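Local atomic coordinates of transcriptional regulator (Streptococcus dysgalactiae, PDB entry 4YV9), a protein that acts as a receptor for SHP peptide pheromones in quorum sensing and binds DNA, probably to regulate transcription in response to those signals. Residues Y229-Y233 against Y266-Y270; K181-T185 against F213-D217; L5-R10 against R35-G39. All coordinates share one frame; numbering follows the deposited sequence.

Contact 1: Y229-Y233 against Y266-Y270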
# COMPACT_ATOMS: atom_id res chain seq x y z
N TYR B 229 -18.66 1.66 -12.42
CA TYR B 229 -19.33 2.75 -13.12
C TYR B 229 -18.88 2.81 -14.57
O TYR B 229 -19.70 2.87 -15.47
CB TYR B 229 -19.05 4.09 -12.43
CG TYR B 229 -19.83 5.22 -13.06
CD1 TYR B 229 -19.34 5.88 -14.19
CD2 TYR B 229 -21.04 5.64 -12.53
CE1 TYR B 229 -20.04 6.92 -14.77
CE2 TYR B 229 -21.74 6.67 -13.11
CZ TYR B 229 -21.24 7.30 -14.23
OH TYR B 229 -21.94 8.33 -14.81
N VAL B 230 -17.57 2.77 -14.77
CA VAL B 230 -16.96 3.02 -16.07
C VAL B 230 -17.26 1.89 -17.05
O VAL B 230 -17.57 2.12 -18.22
CB VAL B 230 -15.43 3.19 -15.91
CG1 VAL B 230 -14.73 3.17 -17.26
CG2 VAL B 230 -15.12 4.48 -15.13
N HIS B 231 -17.18 0.66 -16.54
CA HIS B 231 -17.51 -0.51 -17.34
C HIS B 231 -19.00 -0.49 -17.69
O HIS B 231 -19.39 -0.84 -18.81
CB HIS B 231 -17.14 -1.78 -16.57
CG HIS B 231 -17.26 -3.03 -17.38
ND1 HIS B 231 -17.39 -4.28 -16.80
CD2 HIS B 231 -17.27 -3.23 -18.72
CE1 HIS B 231 -17.49 -5.19 -17.75
NE2 HIS B 231 -17.41 -4.58 -18.92
N GLY B 232 -19.84 -0.07 -16.74
CA GLY B 232 -21.26 0.07 -17.01
C GLY B 232 -21.46 1.07 -18.13
O GLY B 232 -22.31 0.89 -19.01
N TYR B 233 -20.65 2.13 -18.10
CA TYR B 233 -20.68 3.17 -19.12
C TYR B 233 -20.29 2.60 -20.49
O TYR B 233 -20.92 2.92 -21.51
CB TYR B 233 -19.76 4.32 -18.70
CG TYR B 233 -19.58 5.44 -19.70
CD1 TYR B 233 -20.67 6.02 -20.35
CD2 TYR B 233 -18.31 5.95 -19.97
CE1 TYR B 233 -20.49 7.06 -21.25
CE2 TYR B 233 -18.13 6.99 -20.86
CZ TYR B 233 -19.22 7.54 -21.50
OH TYR B 233 -19.02 8.57 -22.39
N TYR B 266 -19.88 11.90 -10.06
CA TYR B 266 -20.33 10.83 -10.95
C TYR B 266 -21.82 10.96 -11.31
O TYR B 266 -22.22 10.59 -12.41
CB TYR B 266 -20.03 9.46 -10.33
CG TYR B 266 -18.60 9.06 -10.58
CD1 TYR B 266 -17.58 9.47 -9.73
CD2 TYR B 266 -18.26 8.31 -11.70
CE1 TYR B 266 -16.27 9.12 -9.97
CE2 TYR B 266 -16.95 7.97 -11.95
CZ TYR B 266 -15.96 8.37 -11.09
OH TYR B 266 -14.66 8.03 -11.34
N LYS B 267 -22.62 11.50 -10.40
CA LYS B 267 -24.04 11.68 -10.67
C LYS B 267 -24.23 12.74 -11.75
O LYS B 267 -25.18 12.68 -12.54
CB LYS B 267 -24.78 12.05 -9.39
CG LYS B 267 -26.29 12.24 -9.52
CD LYS B 267 -26.81 12.84 -8.22
CE LYS B 267 -28.32 12.96 -8.18
NZ LYS B 267 -28.75 13.90 -7.08
N GLU B 268 -23.31 13.69 -11.79
CA GLU B 268 -23.29 14.71 -12.84
C GLU B 268 -23.00 14.08 -14.21
O GLU B 268 -23.64 14.42 -15.21
CB GLU B 268 -22.25 15.78 -12.51
CG GLU B 268 -22.28 17.01 -13.40
CD GLU B 268 -23.39 17.96 -13.03
OE1 GLU B 268 -23.92 17.84 -11.90
OE2 GLU B 268 -23.74 18.83 -13.86
N HIS B 269 -22.03 13.17 -14.24
CA HIS B 269 -21.69 12.42 -15.45
C HIS B 269 -22.89 11.61 -15.92
O HIS B 269 -23.24 11.61 -17.10
CB HIS B 269 -20.49 11.50 -15.21
CG HIS B 269 -20.00 10.79 -16.44
ND1 HIS B 269 -20.73 9.82 -17.09
CD2 HIS B 269 -18.83 10.91 -17.12
CE1 HIS B 269 -20.04 9.38 -18.13
NE2 HIS B 269 -18.89 10.02 -18.17
N TYR B 270 -23.53 10.92 -14.98
CA TYR B 270 -24.72 10.13 -15.26
C TYR B 270 -25.85 10.98 -15.88
O TYR B 270 -26.33 10.66 -16.97
CB TYR B 270 -25.22 9.45 -13.98
CG TYR B 270 -26.31 8.43 -14.24
CD1 TYR B 270 -26.00 7.09 -14.48
CD2 TYR B 270 -27.65 8.80 -14.27
CE1 TYR B 270 -26.99 6.16 -14.73
CE2 TYR B 270 -28.65 7.88 -14.52
CZ TYR B 270 -28.31 6.56 -14.74
OH TYR B 270 -29.30 5.64 -14.99

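Contact 2: K181-T185 against F213-D217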
# COMPACT_ATOMS: atom_id res chain seq x y z
N LYS B 181 0.87 -0.90 -7.83
CA LYS B 181 -0.19 -1.66 -8.50
C LYS B 181 -1.51 -0.89 -8.43
O LYS B 181 -2.27 -0.81 -9.41
CB LYS B 181 -0.32 -3.05 -7.87
CG LYS B 181 -1.36 -3.92 -8.54
CD LYS B 181 -1.48 -5.27 -7.86
CE LYS B 181 -2.47 -6.16 -8.60
NZ LYS B 181 -2.48 -7.57 -8.05
N THR B 182 -1.79 -0.32 -7.27
CA THR B 182 -3.01 0.46 -7.12
C THR B 182 -2.98 1.68 -8.05
O THR B 182 -3.97 1.98 -8.74
CB THR B 182 -3.20 0.86 -5.64
OG1 THR B 182 -3.48 -0.33 -4.89
CG2 THR B 182 -4.36 1.80 -5.47
N LEU B 183 -1.84 2.36 -8.12
CA LEU B 183 -1.69 3.48 -9.05
C LEU B 183 -1.88 3.03 -10.50
O LEU B 183 -2.62 3.67 -11.25
CB LEU B 183 -0.33 4.17 -8.88
CG LEU B 183 -0.17 5.05 -7.63
CD1 LEU B 183 1.28 5.40 -7.38
CD2 LEU B 183 -0.98 6.31 -7.78
N VAL B 184 -1.19 1.97 -10.90
CA VAL B 184 -1.34 1.45 -12.26
C VAL B 184 -2.81 1.12 -12.58
O VAL B 184 -3.30 1.35 -13.70
CB VAL B 184 -0.48 0.20 -12.50
CG1 VAL B 184 -0.88 -0.49 -13.80
CG2 VAL B 184 1.01 0.57 -12.53
N THR B 185 -3.53 0.60 -11.59
CA THR B 185 -4.94 0.27 -11.77
C THR B 185 -5.75 1.55 -12.01
O THR B 185 -6.56 1.61 -12.94
CB THR B 185 -5.49 -0.51 -10.56
OG1 THR B 185 -4.69 -1.69 -10.36
CG2 THR B 185 -6.93 -0.90 -10.80
N PHE B 213 -8.00 -8.25 -14.30
CA PHE B 213 -6.87 -9.05 -13.83
C PHE B 213 -6.16 -8.36 -12.67
O PHE B 213 -5.81 -9.01 -11.69
CB PHE B 213 -5.89 -9.31 -14.97
CG PHE B 213 -4.72 -10.14 -14.56
CD1 PHE B 213 -4.89 -11.45 -14.16
CD2 PHE B 213 -3.44 -9.60 -14.55
CE1 PHE B 213 -3.81 -12.22 -13.76
CE2 PHE B 213 -2.36 -10.37 -14.16
CZ PHE B 213 -2.54 -11.67 -13.76
N LEU B 214 -5.97 -7.05 -12.77
CA LEU B 214 -5.28 -6.28 -11.74
C LEU B 214 -6.08 -6.23 -10.44
O LEU B 214 -5.51 -6.07 -9.36
CB LEU B 214 -5.01 -4.84 -12.21
CG LEU B 214 -4.00 -4.59 -13.33
CD1 LEU B 214 -4.13 -3.14 -13.77
CD2 LEU B 214 -2.57 -4.88 -12.90
N LEU B 215 -7.40 -6.36 -10.53
CA LEU B 215 -8.24 -6.27 -9.33
C LEU B 215 -8.48 -7.62 -8.65
O LEU B 215 -8.96 -7.65 -7.52
CB LEU B 215 -9.59 -5.63 -9.66
CG LEU B 215 -9.59 -4.14 -9.89
CD1 LEU B 215 -10.93 -3.72 -10.50
CD2 LEU B 215 -9.32 -3.38 -8.56
N ARG B 216 -8.11 -8.71 -9.31
CA ARG B 216 -8.28 -10.05 -8.78
C ARG B 216 -7.53 -10.28 -7.46
O ARG B 216 -6.38 -9.88 -7.31
CB ARG B 216 -7.81 -11.07 -9.84
CG ARG B 216 -8.33 -12.49 -9.64
CD ARG B 216 -8.39 -13.26 -10.96
NE ARG B 216 -9.45 -12.75 -11.84
CZ ARG B 216 -9.24 -12.21 -13.04
NH1 ARG B 216 -8.01 -12.10 -13.53
NH2 ARG B 216 -10.27 -11.78 -13.76
N ASP B 217 -8.19 -10.95 -6.52
CA ASP B 217 -7.63 -11.24 -5.21
C ASP B 217 -7.03 -10.00 -4.54
O ASP B 217 -6.01 -10.08 -3.87
CB ASP B 217 -6.57 -12.35 -5.32
CG ASP B 217 -7.19 -13.71 -5.64
OD1 ASP B 217 -8.41 -13.88 -5.42
OD2 ASP B 217 -6.46 -14.61 -6.11
O HOH W 1 -4.35 -9.30 -9.11
O HOH W 2 -5.45 -3.43 -8.29

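Contact 3: L5-R10 against R35-G39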
# COMPACT_ATOMS: atom_id res chain seq x y z
N LEU B 5 21.77 7.00 11.84
CA LEU B 5 21.05 5.73 11.65
C LEU B 5 21.28 4.77 12.80
O LEU B 5 20.39 3.99 13.13
CB LEU B 5 21.45 5.04 10.34
CG LEU B 5 20.88 5.56 9.02
CD1 LEU B 5 21.54 6.88 8.63
CD2 LEU B 5 21.04 4.52 7.91
N GLY B 6 22.46 4.81 13.40
CA GLY B 6 22.79 3.89 14.48
C GLY B 6 21.87 4.14 15.65
O GLY B 6 21.43 3.22 16.34
N LYS B 7 21.57 5.41 15.85
CA LYS B 7 20.60 5.82 16.85
C LYS B 7 19.24 5.14 16.67
O LYS B 7 18.62 4.68 17.62
CB LYS B 7 20.41 7.32 16.79
CG LYS B 7 19.36 7.83 17.72
CD LYS B 7 19.70 7.61 19.18
CE LYS B 7 18.94 8.62 20.06
NZ LYS B 7 17.45 8.53 19.94
N THR B 8 18.78 5.10 15.43
CA THR B 8 17.49 4.51 15.13
C THR B 8 17.55 2.99 15.30
O THR B 8 16.64 2.39 15.87
CB THR B 8 17.03 4.87 13.73
OG1 THR B 8 16.97 6.30 13.62
CG2 THR B 8 15.66 4.28 13.46
N LEU B 9 18.62 2.36 14.82
CA LEU B 9 18.81 0.93 15.08
C LEU B 9 18.75 0.60 16.57
O LEU B 9 18.05 -0.32 17.00
CB LEU B 9 20.15 0.44 14.51
CG LEU B 9 20.40 -1.03 14.86
CD1 LEU B 9 19.33 -1.90 14.20
CD2 LEU B 9 21.79 -1.49 14.45
N ARG B 10 19.49 1.36 17.36
CA ARG B 10 19.50 1.18 18.81
C ARG B 10 18.10 1.25 19.39
O ARG B 10 17.71 0.41 20.19
CB ARG B 10 20.39 2.24 19.46
CG ARG B 10 20.36 2.25 20.98
CD ARG B 10 21.26 3.37 21.52
NE ARG B 10 20.87 3.82 22.85
CZ ARG B 10 21.52 4.75 23.55
NH1 ARG B 10 22.59 5.35 23.04
NH2 ARG B 10 21.09 5.10 24.76
N ARG B 35 29.49 0.27 18.27
CA ARG B 35 30.16 1.45 17.74
C ARG B 35 29.26 2.09 16.67
O ARG B 35 29.18 3.31 16.58
CB ARG B 35 31.54 1.12 17.19
CG ARG B 35 32.58 0.93 18.31
CD ARG B 35 34.03 0.81 17.83
NE ARG B 35 34.48 1.97 17.06
CZ ARG B 35 35.24 2.96 17.53
NH1 ARG B 35 35.66 2.97 18.80
NH2 ARG B 35 35.59 3.95 16.73
N PHE B 36 28.55 1.26 15.91
CA PHE B 36 27.58 1.79 14.95
C PHE B 36 26.41 2.51 15.63
O PHE B 36 26.03 3.61 15.21
CB PHE B 36 27.02 0.67 14.06
CG PHE B 36 25.89 1.13 13.18
CD1 PHE B 36 26.06 2.22 12.34
CD2 PHE B 36 24.67 0.48 13.22
CE1 PHE B 36 25.00 2.66 11.53
CE2 PHE B 36 23.62 0.91 12.41
CZ PHE B 36 23.78 1.99 11.57
N GLU B 37 25.82 1.91 16.65
CA GLU B 37 24.69 2.55 17.33
C GLU B 37 25.09 3.88 17.94
O GLU B 37 24.29 4.81 18.00
CB GLU B 37 24.12 1.64 18.40
CG GLU B 37 23.45 0.42 17.84
CD GLU B 37 22.73 -0.40 18.89
OE1 GLU B 37 22.99 -0.17 20.09
OE2 GLU B 37 21.92 -1.27 18.51
N ARG B 38 26.33 3.96 18.40
CA ARG B 38 26.84 5.19 19.01
C ARG B 38 27.34 6.22 17.99
O ARG B 38 27.67 7.35 18.35
CB ARG B 38 27.95 4.85 20.01
CG ARG B 38 27.46 4.11 21.24
CD ARG B 38 28.45 4.22 22.38
NE ARG B 38 29.68 3.50 22.08
CZ ARG B 38 29.82 2.19 22.23
NH1 ARG B 38 28.80 1.47 22.68
NH2 ARG B 38 30.97 1.59 21.94
N GLY B 39 27.41 5.83 16.72
CA GLY B 39 27.86 6.73 15.68
C GLY B 39 29.36 6.91 15.60
O GLY B 39 29.85 7.84 14.94

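Contact 1: Y229-Y233 against Y266-Y270
Tyr229 and His269 meet between two helices because both side chains take the same first torsion: CG of Tyr229 lies opposite the backbone N (chi1 -175°), and His269 does likewise, which carries the Tyr229 ring across to Tyr266 and brings ND1 of His269 to Tyr229 OH. Tyr266, turned the other way with CG beside its backbone N, slips under the tyrosine. Its CD2 stands over the centre of the Tyr229 ring, 3.6 Å from Tyr229 CD1, making a T-shaped pair with the planes at 73°. The far end of Tyr229 is met by His269, whose ND1 donates to Tyr229 OH over 3.0 Å, a weak and strongly bent bond lying at the tyrosine's edge. His269 then presents its own edge to Tyr233: its CE1 sits over the middle of that ring, 3.9 Å from Tyr233 CE1, and the planes are nearly perpendicular. Four rings thus form an aromatic cluster in which edges repeatedly meet faces. The backbones behind them run almost parallel, at 7°, with local axes 12.3 Å apart. Such spacing fits the tetratricopeptide-like helical repeats of the Rgg C-terminal domain, where two helices of like direction are separated in the chain by a third. That third helix, 242-256, closes in on the cluster through Met247, which touches Tyr229 and Tyr233, and Leu251, which touches Tyr266. Tyr270 adds its CB, 3.6 Å from Tyr229 OH, while the hydroxyl of Tyr233 is held by Asp197 of helix 179-197.

Contact 2: K181-T185 against F213-D217
This is a buried, water-bridged contact between consecutive helices, in which Lys181 and Thr185 near the start of helix 179-197 meet Leu214 and Leu215 at the close of helix 201-215. Leu214 buries the most surface. Its CB lies 3.7 Å from Thr185 OG1, a van der Waals contact with a hydroxyl, as the two side chains run alongside one another, pointing opposite ways; its apolar partner is Val184, whose CG1 is 4.2 Å from Leu214 CD1. On the other flank Thr185 CG2 rests near Leu215 CD2. The arrangement is consistent with the tetratricopeptide-like repeat fold of the C-terminal domain, where adjacent helices pair as hairpins; here the beginning of one helix lies beside the end of its successor. Polar groups are dealt with by two ordered waters. Thr185 OG1, set beside its own backbone N (chi1 -57°), donates to Lys181 O at 2.7 Å, approaching from above the carbonyl plane, while Thr185 N reaches the same oxygen from the opposite face. The hydroxyl oxygen in turn accepts from a water, 2.8 Å from Thr185 OG1, that also donates to Leu214 O, so a helix-terminal carbonyl is tied to the neighbouring helix. Lys181, extended along its whole length, passes its CE 3.1 Å from Leu214 O and delivers NZ to a second water at 2.8 Å, which lies within bonding reach of Phe213 O and Arg216 O. The same ammonium forms a salt bridge with Glu218 just beyond the turn, which probably favours its charged form in this buried setting. Bound peptide borders the contact, its groups packing on Leu183 and Asp217.

Contact 3: L5-R10 against R35-G39
Phe36 O is gripped from two directions: Gly39 N donates to it at 3.0 Å, back into the last turn of helix 30-37, and Gly6 CA points a hydrogen at it from the facing helix. The second approach, 3.3 Å between Gly6 CA and Phe36 O, is almost straight, at 164°. A reciprocal contact runs the other way, with Glu37 CA 3.5 Å from Gly6 O. Since Gly6 has no side chain, the two backbones come very close, Gly6 CA and Glu37 CA being only 3.7 Å apart. The Phe36 ring, whose CG is opposite the backbone N (chi1 172°), slides beneath this crossing, so that Gly6 CA stands 3.7 Å from the ring centroid of Phe36 and 17° off its normal, a CH-pi contact. Leu9 CD2 meets the same ring at its edge, in plane, 3.6 Å from Phe36 CE2. In the helix-turn-helix family this joins the first helix of a small all-helical DNA-binding domain to what is probably its recognition helix, 30-37, followed by Gly39, whose positive phi and bonds back into the last turn make a Schellman motif. Leu48 and Ile43 also pack on Phe36, and Leu5 reaches Cys45 of the second subunit. Farther along, the extended carboxylate arm of Glu37 lies across Arg10, with Arg10 CB 3.6 Å from Glu37 CD. The guanidinium of Arg10 leads away, its NE 5.3 Å from Glu37 OE1, and the salt bridge of Glu37 is made instead with Arg13, one turn on. The chemistry therefore implies a close crossing in which weak CA-H...O contacts accompany packing on the Phe36 ring, while the charge of Glu37, probably kept ionised by Arg13, ties helix 30-37 to the next turn of helix 6-15.

The three contacts divide the receptor between its two working parts. Contacts 1 and 2 both lie in the helical-repeat domain, their centres about 20 Å apart and their nearest atoms about 9 Å apart, and helices 201-215 and 221-236, which follow each other in the chain, carry one segment of each. The segments of contact 2 border the bound peptide through Leu183 and Asp217. Contact 3 lies in the DNA-binding domain: its centre is about 39 Å from that of contact 2 and about 54 Å from that of contact 1, which is on the opposite side of the chain's centre. Any signal passing from peptide to DNA would probably have to span that separation.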